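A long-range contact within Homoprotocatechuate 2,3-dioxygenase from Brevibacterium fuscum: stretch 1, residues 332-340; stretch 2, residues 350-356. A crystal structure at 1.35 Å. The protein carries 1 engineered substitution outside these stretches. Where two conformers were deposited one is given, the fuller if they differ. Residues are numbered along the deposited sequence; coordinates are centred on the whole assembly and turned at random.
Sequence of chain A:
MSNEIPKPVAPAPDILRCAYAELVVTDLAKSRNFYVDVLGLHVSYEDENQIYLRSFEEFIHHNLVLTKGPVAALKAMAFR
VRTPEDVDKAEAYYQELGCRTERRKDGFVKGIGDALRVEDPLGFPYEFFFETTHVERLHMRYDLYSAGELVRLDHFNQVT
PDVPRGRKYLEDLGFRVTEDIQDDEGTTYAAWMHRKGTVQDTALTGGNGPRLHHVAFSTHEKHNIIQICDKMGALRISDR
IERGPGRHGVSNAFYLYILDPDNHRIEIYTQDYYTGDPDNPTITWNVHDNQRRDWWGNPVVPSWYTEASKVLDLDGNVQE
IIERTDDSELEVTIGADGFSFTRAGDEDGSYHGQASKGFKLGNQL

Stretch 1 332-340: VTIGADGFS
Stretch 2 350-356: SYHGQAS

Of the 459 Å² buried between the stretches, the three largest shares belong to Gly-353 (63 Å²), Ser-340 (60 Å²) and Phe-339 (57 Å²). The strands 339-340 and 351-352 run antiparallel. Ser-340 faces Tyr-351 as a hydrogen-bonded pair (CA-CA 5.2 Å): Ser-340 N donates to Tyr-351 O at 3.0 Å (158° at the hydrogen), and Tyr-351 N to Ser-340 O at 2.8 Å (154°). Both residues are extended, with phi/psi of -142/160 and -133/125, and their side chains share one face of the sheet. There Ser-340 OG (chi1 75°, p) lies 3.3 Å from Tyr-351 CD2, near the plane of the ring, which is set by chi1 -55° (m) and chi2 -73°. Ser-340 OG also donates to a water at 2.8 Å; that water donates to Thr-333 O and Gln-354 O, both at 2.8 Å, thereby joining two carbonyls that cannot bond each other.

Phe-339 (phi/psi -153/140) and His-352 (-117/118) form the adjoining non-hydrogen-bonded pair, CA-CA 4.8 Å, on the other face. Phe-339 at chi1 177° (t), chi2 78° and His-352 at chi1 -62° (m), chi2 -95° bring their rings together obliquely: centroids are 5.0 Å apart, planes at 57°, and Phe-339 CE1 sits 3.5 Å from His-352 CE1, over the imidazole face.

Gly-353 receives the turn. Gly-335 to Gly-338 form a type I turn, closed by Gly-338 N to Gly-335 O at 3.0 Å, and Gly-353 N donates to Gly-338 O at 2.9 Å (164°). Gly-353 CA approaches Gly-335 O at 3.3 Å (145° at the hydrogen), a CA-H...O contact. Gly-353 has phi/psi 68/22; the positive phi by itself favours glycine, and an ideal CB there would lie 2.8 Å from Ala-336 O, a clash. Beyond it, Ile-334 (chi1 59°, p; chi2 175°, t) packs CG2 against Ala-355 CB at 3.9 Å.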

# COMPACT_ATOMS: atom_id res chain seq x y z
N VAL A 332 33.53 13.65 -6.84
CA VAL A 332 34.13 13.00 -5.67
C VAL A 332 33.47 11.68 -5.33
O VAL A 332 34.04 10.90 -4.55
CB VAL A 332 34.18 13.93 -4.44
CG1 VAL A 332 34.89 15.23 -4.77
CG2 VAL A 332 32.81 14.20 -3.84
N THR A 333 32.30 11.38 -5.92
CA THR A 333 31.58 10.13 -5.63
C THR A 333 31.55 9.12 -6.76
O THR A 333 31.74 7.93 -6.52
CB THR A 333 30.15 10.40 -5.15
OG1 THR A 333 29.36 11.01 -6.20
CG2 THR A 333 30.14 11.26 -3.92
N ILE A 334 31.26 9.57 -7.99
CA ILE A 334 31.04 8.64 -9.11
C ILE A 334 31.89 8.91 -10.33
O ILE A 334 31.81 8.16 -11.30
CB ILE A 334 29.55 8.55 -9.54
CG1 ILE A 334 28.99 9.90 -9.96
CG2 ILE A 334 28.70 8.01 -8.40
CD1 ILE A 334 27.56 9.82 -10.50
N GLY A 335 32.69 9.97 -10.30
CA GLY A 335 33.59 10.26 -11.40
C GLY A 335 34.82 9.37 -11.37
O GLY A 335 34.94 8.49 -10.51
N ALA A 336 35.73 9.59 -12.31
CA ALA A 336 36.86 8.70 -12.49
C ALA A 336 37.81 8.64 -11.29
O ALA A 336 38.50 7.65 -11.10
CB ALA A 336 37.63 9.10 -13.73
N ASP A 337 37.85 9.71 -10.50
CA ASP A 337 38.65 9.74 -9.30
C ASP A 337 37.80 9.77 -8.02
O ASP A 337 38.28 10.17 -6.95
CB ASP A 337 39.60 10.95 -9.32
CG ASP A 337 40.63 10.86 -10.45
OD1 ASP A 337 41.09 9.73 -10.77
OD2 ASP A 337 40.99 11.91 -11.01
N GLY A 338 36.54 9.34 -8.14
CA GLY A 338 35.62 9.37 -7.02
C GLY A 338 35.67 8.13 -6.15
O GLY A 338 36.36 7.14 -6.45
N PHE A 339 34.93 8.19 -5.05
CA PHE A 339 34.87 7.10 -4.09
C PHE A 339 33.53 7.16 -3.38
O PHE A 339 33.06 8.23 -3.00
CB PHE A 339 35.99 7.23 -3.07
CG PHE A 339 35.96 6.19 -2.00
CD1 PHE A 339 36.42 4.90 -2.25
CD2 PHE A 339 35.47 6.49 -0.74
CE1 PHE A 339 36.38 3.95 -1.24
CE2 PHE A 339 35.43 5.54 0.26
CZ PHE A 339 35.88 4.27 -0.00
N SER A 340 32.94 6.00 -3.14
CA SER A 340 31.87 5.87 -2.15
C SER A 340 31.96 4.57 -1.39
O SER A 340 32.58 3.60 -1.84
CB SER A 340 30.49 6.04 -2.79
OG SER A 340 30.08 4.90 -3.53
N SER A 350 32.67 -0.92 -1.30
CA SER A 350 33.09 0.41 -1.71
C SER A 350 33.33 0.44 -3.20
O SER A 350 33.51 -0.61 -3.85
CB SER A 350 34.34 0.85 -0.95
OG SER A 350 35.48 0.14 -1.36
N TYR A 351 33.35 1.65 -3.73
CA TYR A 351 33.38 1.90 -5.18
C TYR A 351 34.46 2.94 -5.45
O TYR A 351 34.45 4.00 -4.85
CB TYR A 351 31.99 2.38 -5.68
CG TYR A 351 30.90 1.41 -5.31
CD1 TYR A 351 30.78 0.18 -5.96
CD2 TYR A 351 30.03 1.68 -4.27
CE1 TYR A 351 29.81 -0.72 -5.60
CE2 TYR A 351 29.07 0.78 -3.89
CZ TYR A 351 28.95 -0.42 -4.56
OH TYR A 351 27.99 -1.32 -4.18
N HIS A 352 35.39 2.60 -6.33
CA HIS A 352 36.48 3.47 -6.72
C HIS A 352 36.39 3.82 -8.19
O HIS A 352 36.49 2.93 -9.04
CB HIS A 352 37.81 2.74 -6.52
CG HIS A 352 38.09 2.35 -5.12
ND1 HIS A 352 38.84 3.13 -4.27
CD2 HIS A 352 37.74 1.25 -4.42
CE1 HIS A 352 38.93 2.54 -3.10
NE2 HIS A 352 38.27 1.39 -3.16
N GLY A 353 36.23 5.10 -8.49
CA GLY A 353 36.23 5.55 -9.88
C GLY A 353 35.04 5.08 -10.69
O GLY A 353 35.09 5.04 -11.91
N GLN A 354 33.95 4.73 -10.00
CA GLN A 354 32.75 4.25 -10.66
C GLN A 354 31.57 4.47 -9.75
O GLN A 354 31.74 4.84 -8.59
CB GLN A 354 32.89 2.78 -11.04
CG GLN A 354 33.25 1.83 -9.92
CD GLN A 354 33.62 0.45 -10.45
OE1 GLN A 354 33.24 0.06 -11.55
NE2 GLN A 354 34.38 -0.29 -9.66
N ALA A 355 30.37 4.29 -10.30
CA ALA A 355 29.16 4.29 -9.53
C ALA A 355 28.92 2.93 -8.89
O ALA A 355 29.62 1.97 -9.18
CB ALA A 355 28.00 4.70 -10.41
N SER A 356 27.91 2.87 -8.04
CA SER A 356 27.50 1.61 -7.46
C SER A 356 26.80 0.71 -8.49
O SER A 356 26.46 1.15 -9.60
CB SER A 356 26.57 1.92 -6.31
OG SER A 356 25.46 2.66 -6.78
O HOH W 1 30.37 5.50 -6.23
O HOH W 2 32.91 6.67 -13.30